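Local coordinates for protein periplasmic beta-glucosidase (Pseudomonas aeruginosa, PDB 6R5N) that probably hydrolyses terminal, non-reducing beta-D-glucosyl residues with release of beta-D-glucose, as a periplasmic glycoside hydrolase of family 3, at residues G187-T192 and A484-S489; P125-T130 and A173-F178. All coordinates share one frame; numbering follows the deposited sequence.

Interaction 1. Residues G187-T192 and A484-S489; sequences GRDYNT and AHEASS. With NOJ (1-deoxynojirimycin), chain D.
The ring of Tyr-190 meets the carboxylate of Glu-486 at its hydroxyl edge: Glu-486 OE2 lies in the ring plane, while the carboxylate plane is turned 75° from the ring. One face of the ring carries the carboxylate carbon of its own neighbour, Asp-189, above the ring centre, and Ala-487 CB approaches obliquely. Tyr-190 OH donates a hydrogen bond to Glu-486 OE2 at 2.6 Å, meeting it on the anti side and 21° out of the carboxylate plane. Glu-486 reaches there because its chain is extended, with CG anti to the backbone N (chi1 176°). The other oxygen faces the inhibitor, Glu-486 OE1 standing 3.6 Å from C1 of 1-deoxynojirimycin. This position is consistent with the acid/base residue that many family 3 enzymes supply from their second domain.

The Asp-189 side chain holds the 484-489 loop by its main chain: Ala-487 N donates to the anti lone pair of Asp-189 OD2 at 2.7 Å. Asp-189 OD1 is hydrogen-bonded by the indole N-H (NE1) of Trp-135. At the far end of the contact, Ser-489 OG gives a 2.6 Å bond to Gly-187 O, in the carbonyl plane on a lone pair, and receives a weak one from Asp-189 N. Type II turns, Arg-188 to Asn-191 and His-485 to Ser-488, shape the two loops.

A second subunit adjoins the site: Arg-188 NH1 bonds to its Tyr-599, and Arg-585 of that subunit packs on Tyr-190. Within the chain, residues 187-192 belong to the loop between strand 172-178 of the parallel barrel sheet and helix 197-204, whereas 484-489 lie in the loop joining strand 472-478 of the six-stranded mixed sheet to helix 497-507.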
loop_
_atom_site.group_PDB
_atom_site.type_symbol
_atom_site.label_atom_id
_atom_site.label_comp_id
_atom_site.label_asym_id
_atom_site.label_seq_id
_atom_site.Cartn_x
_atom_site.Cartn_y
_atom_site.Cartn_z
ATOM N N GLY A 187 6.075 -2.498 2.134
ATOM C CA GLY A 187 7.329 -3.098 1.635
ATOM C C GLY A 187 8.338 -3.329 2.759
ATOM O O GLY A 187 9.561 -3.470 2.490
ATOM N N ARG A 188 7.851 -3.365 3.999
ATOM C CA ARG A 188 8.702 -3.671 5.164
ATOM C C ARG A 188 8.848 -5.179 5.214
ATOM O O ARG A 188 7.810 -5.853 5.207
ATOM C CB ARG A 188 8.106 -3.083 6.453
ATOM C CG ARG A 188 8.160 -1.564 6.480
ATOM C CD ARG A 188 7.695 -0.940 7.787
ATOM N NE ARG A 188 6.274 -1.103 8.091
ATOM C CZ ARG A 188 5.266 -0.280 7.750
ATOM N NH1 ARG A 188 5.441 0.798 6.996
ATOM N NH2 ARG A 188 4.045 -0.546 8.192
ATOM N N ASP A 189 10.070 -5.683 5.305
ATOM C CA ASP A 189 10.267 -7.150 5.290
ATOM C C ASP A 189 9.514 -7.750 6.477
ATOM O O ASP A 189 9.475 -7.127 7.528
ATOM C CB ASP A 189 11.739 -7.564 5.246
ATOM C CG ASP A 189 11.982 -8.844 4.458
ATOM O OD1 ASP A 189 10.992 -9.623 4.189
ATOM O OD2 ASP A 189 13.158 -9.079 4.124
ATOM N N TYR A 190 8.947 -8.940 6.276
ATOM C CA TYR A 190 8.326 -9.794 7.314
ATOM C C TYR A 190 6.934 -9.263 7.678
ATOM O O TYR A 190 6.266 -9.911 8.536
ATOM C CB TYR A 190 9.217 -9.841 8.552
ATOM C CG TYR A 190 10.678 -10.114 8.302
ATOM C CD1 TYR A 190 11.104 -11.216 7.583
ATOM C CD2 TYR A 190 11.650 -9.251 8.800
ATOM C CE1 TYR A 190 12.455 -11.466 7.372
ATOM C CE2 TYR A 190 12.996 -9.499 8.619
ATOM C CZ TYR A 190 13.409 -10.608 7.900
ATOM O OH TYR A 190 14.762 -10.830 7.743
ATOM N N ASN A 191 6.486 -8.174 7.032
ATOM C CA ASN A 191 5.284 -7.455 7.507
ATOM C C ASN A 191 4.006 -8.148 7.001
ATOM O O ASN A 191 4.036 -8.916 6.063
ATOM C CB ASN A 191 5.326 -5.967 7.175
ATOM C CG ASN A 191 4.428 -5.153 8.083
ATOM O OD1 ASN A 191 4.109 -5.601 9.196
ATOM N ND2 ASN A 191 3.998 -3.979 7.616
ATOM N N THR A 192 2.927 -7.894 7.723
ATOM C CA THR A 192 1.515 -8.220 7.418
ATOM C C THR A 192 1.201 -8.283 5.916
ATOM O O THR A 192 1.487 -7.297 5.168
ATOM C CB THR A 192 0.635 -7.163 8.096
ATOM O OG1 THR A 192 1.078 -7.115 9.448
ATOM C CG2 THR A 192 -0.839 -7.480 8.004
ATOM N N ALA A 484 19.527 -3.971 -1.334
ATOM C CA ALA A 484 18.441 -4.755 -1.976
ATOM C C ALA A 484 18.605 -6.225 -1.606
ATOM O O ALA A 484 19.059 -7.035 -2.432
ATOM C CB ALA A 484 18.437 -4.555 -3.476
ATOM N N HIS A 485 18.197 -6.527 -0.387
ATOM C CA HIS A 485 18.661 -7.679 0.413
ATOM C C HIS A 485 17.528 -8.050 1.371
ATOM O O HIS A 485 16.645 -7.168 1.616
ATOM C CB HIS A 485 19.955 -7.215 1.067
ATOM C CG HIS A 485 20.704 -8.205 1.896
ATOM N ND1 HIS A 485 20.266 -8.625 3.149
ATOM C CD2 HIS A 485 21.937 -8.746 1.717
ATOM C CE1 HIS A 485 21.159 -9.436 3.681
ATOM N NE2 HIS A 485 22.211 -9.508 2.829
ATOM N N GLU A 486 17.517 -9.265 1.912
ATOM C CA GLU A 486 16.582 -9.595 3.018
ATOM C C GLU A 486 16.706 -8.502 4.083
ATOM O O GLU A 486 17.855 -8.176 4.458
ATOM C CB GLU A 486 16.873 -10.961 3.651
ATOM C CG GLU A 486 15.994 -11.275 4.848
ATOM C CD GLU A 486 16.273 -12.621 5.495
ATOM O OE1 GLU A 486 17.134 -13.349 4.961
ATOM O OE2 GLU A 486 15.650 -12.925 6.569
ATOM N N ALA A 487 15.576 -7.977 4.555
ATOM C CA ALA A 487 15.478 -7.016 5.684
ATOM C C ALA A 487 16.104 -5.651 5.339
ATOM O O ALA A 487 16.392 -4.891 6.281
ATOM C CB ALA A 487 16.143 -7.587 6.930
ATOM N N SER A 488 16.280 -5.315 4.071
ATOM C CA SER A 488 16.790 -3.983 3.655
ATOM C C SER A 488 15.697 -3.270 2.852
ATOM O O SER A 488 15.843 -3.133 1.604
ATOM C CB SER A 488 18.101 -4.089 2.898
ATOM O OG SER A 488 19.163 -4.468 3.769
ATOM N N SER A 489 14.651 -2.827 3.544
ATOM C CA SER A 489 13.527 -2.083 2.911
ATOM C C SER A 489 13.882 -0.596 2.846
ATOM O O SER A 489 14.459 -0.085 3.809
ATOM C CB SER A 489 12.247 -2.358 3.617
ATOM O OG SER A 489 11.956 -3.730 3.515
HETATM C C1 NOJ D . 15.851 -16.717 5.370
HETATM C C2 NOJ D . 15.155 -16.471 4.034
HETATM O O2 NOJ D . 13.918 -15.888 4.330
HETATM C C3 NOJ D . 15.135 -17.643 3.038
HETATM O O3 NOJ D . 14.986 -17.084 1.738
HETATM C C4 NOJ D . 16.373 -18.576 3.210
HETATM O O4 NOJ D . 16.212 -19.683 2.344
HETATM C C5 NOJ D . 16.567 -19.052 4.667
HETATM N N5 NOJ D . 16.555 -17.950 5.642
HETATM C C6 NOJ D . 17.888 -19.818 4.915
HETATM O O6 NOJ D . 19.050 -19.207 4.366
#

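Interaction 2. Residues P125-T130 and A173-F178; sequences PMVDIT and AAVKHF. With NOJ (1-deoxynojirimycin), chain D.
Backbone bonding joins Met-126 to Lys-176 in a single bridge between nearly parallel segments (19° apart): Lys-176 N donates to Pro-125 O at 3.0 Å, and Val-127 N to Lys-176 O at 2.9 Å.

Apolar contacts back this bridge. Val-127 CG2 presses on Val-175 CG2 at 3.5 Å, a tight carbon pair, and Pro-125 CG lies against the same methyl group.

Around the imidazole, Met-126 CG approaches obliquely, 3.7 Å from His-177 CE1. Lys-176 CG lies over one face of the His-177 ring, 3.6 Å above its plane; the peptide bond joining these two residues is cis.

The polar contacts centre on Asp-128, whose carboxylate lies 28° from the imidazole plane. Its OD2 receives His-177 ND1 at 2.7 Å on the syn lone pair, in the ring plane, while OD1 accepts His-177 N at 2.8 Å and is also bonded by Tyr-208.

Towards the ligand, His-177 NE2 and O3 of 1-deoxynojirimycin are 2.8 Å apart in a hydrogen bond, and Lys-176 NZ donates to O3 and O4. Lys-176 NZ also bonds Phe-123 O and forms a salt bridge with Asp-79. Asp-128 thus acts as second shell, fixing the rotation of an imidazole whose other nitrogen, NE2, hydrogen-bonds the iminosugar.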
loop_
_atom_site.group_PDB
_atom_site.type_symbol
_atom_site.label_atom_id
_atom_site.label_comp_id
_atom_site.label_asym_id
_atom_site.label_seq_id
_atom_site.Cartn_x
_atom_site.Cartn_y
_atom_site.Cartn_z
ATOM N N PRO A 125 13.361 -22.106 -6.634
ATOM C CA PRO A 125 13.289 -20.668 -6.908
ATOM C C PRO A 125 12.438 -19.875 -5.905
ATOM O O PRO A 125 11.529 -20.407 -5.275
ATOM C CB PRO A 125 12.625 -20.631 -8.281
ATOM C CG PRO A 125 11.659 -21.813 -8.215
ATOM C CD PRO A 125 12.449 -22.876 -7.491
ATOM N N MET A 126 12.801 -18.611 -5.728
ATOM C CA MET A 126 11.949 -17.597 -5.079
ATOM C C MET A 126 10.979 -17.095 -6.149
ATOM O O MET A 126 11.435 -16.604 -7.191
ATOM C CB MET A 126 12.813 -16.468 -4.506
ATOM C CG MET A 126 12.034 -15.474 -3.660
ATOM S SD MET A 126 11.232 -14.230 -4.707
ATOM C CE MET A 126 11.116 -12.848 -3.570
ATOM N N VAL A 127 9.675 -17.231 -5.925
ATOM C CA VAL A 127 8.670 -16.984 -7.000
ATOM C C VAL A 127 7.592 -16.035 -6.476
ATOM O O VAL A 127 6.459 -16.045 -7.002
ATOM C CB VAL A 127 8.116 -18.324 -7.550
ATOM C CG1 VAL A 127 9.221 -19.215 -8.077
ATOM C CG2 VAL A 127 7.314 -19.100 -6.541
ATOM N N ASP A 128 7.927 -15.230 -5.467
ATOM C CA ASP A 128 6.952 -14.301 -4.833
ATOM C C ASP A 128 6.660 -13.168 -5.826
ATOM O O ASP A 128 7.614 -12.577 -6.378
ATOM C CB ASP A 128 7.446 -13.807 -3.471
ATOM C CG ASP A 128 7.898 -14.919 -2.527
ATOM O OD1 ASP A 128 7.157 -15.938 -2.385
ATOM O OD2 ASP A 128 8.992 -14.767 -1.942
ATOM N N ILE A 129 5.379 -12.888 -6.065
ATOM C CA ILE A 129 4.950 -11.721 -6.895
ATOM C C ILE A 129 5.250 -10.436 -6.126
ATOM O O ILE A 129 4.948 -10.374 -4.909
ATOM C CB ILE A 129 3.463 -11.837 -7.268
ATOM C CG1 ILE A 129 3.252 -13.008 -8.222
ATOM C CG2 ILE A 129 2.918 -10.533 -7.830
ATOM C CD1 ILE A 129 3.838 -12.818 -9.601
ATOM N N THR A 130 5.812 -9.446 -6.816
ATOM C CA THR A 130 6.267 -8.185 -6.192
ATOM C C THR A 130 5.689 -6.985 -6.949
ATOM O O THR A 130 6.086 -6.783 -8.126
ATOM C CB THR A 130 7.795 -8.143 -6.100
ATOM O OG1 THR A 130 8.375 -8.189 -7.404
ATOM C CG2 THR A 130 8.337 -9.279 -5.260
ATOM N N ALA A 173 14.525 -28.711 -5.861
ATOM C CA ALA A 173 14.006 -27.341 -5.734
ATOM C C ALA A 173 13.104 -27.280 -4.497
ATOM O O ALA A 173 12.169 -28.121 -4.414
ATOM C CB ALA A 173 13.259 -26.960 -6.981
ATOM N N ALA A 174 13.399 -26.365 -3.564
ATOM C CA ALA A 174 12.487 -25.954 -2.461
ATOM C C ALA A 174 11.939 -24.571 -2.832
ATOM O O ALA A 174 12.617 -23.543 -2.562
ATOM C CB ALA A 174 13.204 -25.946 -1.138
ATOM N N VAL A 175 10.789 -24.546 -3.508
ATOM C CA VAL A 175 10.188 -23.272 -3.981
ATOM C C VAL A 175 9.795 -22.442 -2.744
ATOM O O VAL A 175 9.333 -23.025 -1.740
ATOM C CB VAL A 175 9.026 -23.539 -4.946
ATOM C CG1 VAL A 175 7.903 -24.322 -4.275
ATOM C CG2 VAL A 175 8.507 -22.232 -5.549
ATOM N N LYS A 176 10.010 -21.127 -2.793
ATOM C CA LYS A 176 9.765 -20.227 -1.648
ATOM C C LYS A 176 9.170 -18.944 -2.217
ATOM O O LYS A 176 9.266 -18.717 -3.420
ATOM C CB LYS A 176 11.073 -20.038 -0.865
ATOM C CG LYS A 176 12.165 -19.257 -1.581
ATOM C CD LYS A 176 13.484 -19.305 -0.852
ATOM C CE LYS A 176 14.519 -18.313 -1.344
ATOM N NZ LYS A 176 15.810 -18.536 -0.630
ATOM N N HIS A 177 8.546 -18.108 -1.376
ATOM C CA HIS A 177 8.234 -18.372 0.012
ATOM C C HIS A 177 6.723 -18.513 0.127
ATOM O O HIS A 177 6.018 -17.518 -0.147
ATOM C CB HIS A 177 8.707 -17.238 0.901
ATOM C CG HIS A 177 10.146 -16.897 0.784
ATOM N ND1 HIS A 177 10.602 -16.071 -0.209
ATOM C CD2 HIS A 177 11.206 -17.257 1.547
ATOM C CE1 HIS A 177 11.909 -15.893 -0.027
ATOM N NE2 HIS A 177 12.311 -16.639 1.030
ATOM N N PHE A 178 6.241 -19.710 0.438
ATOM C CA PHE A 178 4.791 -20.050 0.353
ATOM C C PHE A 178 4.103 -19.515 1.612
ATOM O O PHE A 178 4.312 -20.070 2.678
ATOM C CB PHE A 178 4.662 -21.558 0.168
ATOM C CG PHE A 178 3.267 -22.050 -0.092
ATOM C CD1 PHE A 178 2.574 -21.650 -1.219
ATOM C CD2 PHE A 178 2.665 -22.950 0.765
ATOM C CE1 PHE A 178 1.306 -22.148 -1.490
ATOM C CE2 PHE A 178 1.404 -23.454 0.484
ATOM C CZ PHE A 178 0.716 -23.024 -0.623
HETATM C C1 NOJ D . 15.851 -16.717 5.370
HETATM C C2 NOJ D . 15.155 -16.471 4.034
HETATM O O2 NOJ D . 13.918 -15.888 4.330
HETATM C C3 NOJ D . 15.135 -17.643 3.038
HETATM O O3 NOJ D . 14.986 -17.084 1.738
HETATM C C4 NOJ D . 16.373 -18.576 3.210
HETATM O O4 NOJ D . 16.212 -19.683 2.344
HETATM C C5 NOJ D . 16.567 -19.052 4.667
HETATM N N5 NOJ D . 16.555 -17.950 5.642
HETATM C C6 NOJ D . 17.888 -19.818 4.915
HETATM O O6 NOJ D . 19.050 -19.207 4.366
#

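How the interactions relate
Both contacts meet 1-deoxynojirimycin, but at different parts of the molecule: interaction 1 brings a carboxylate oxygen near C1, whereas interaction 2 binds the hydroxyls O3 and O4. Their centres are 15 Å apart and their nearest atoms about 7 Å, so they do not touch. Interaction 2 lies within the barrel domain; interaction 1 joins a loop of that domain to one from the family 3 C-terminal domain, which the fibronectin type III-like domain follows. The strand 172-178 that carries the ligand-binding pair runs into the loop holding 187-192, and Tyr-181 between them packs against both His-177 and Tyr-190. Asp-79, Arg-137 and Asp-255 also hydrogen-bond the inhibitor.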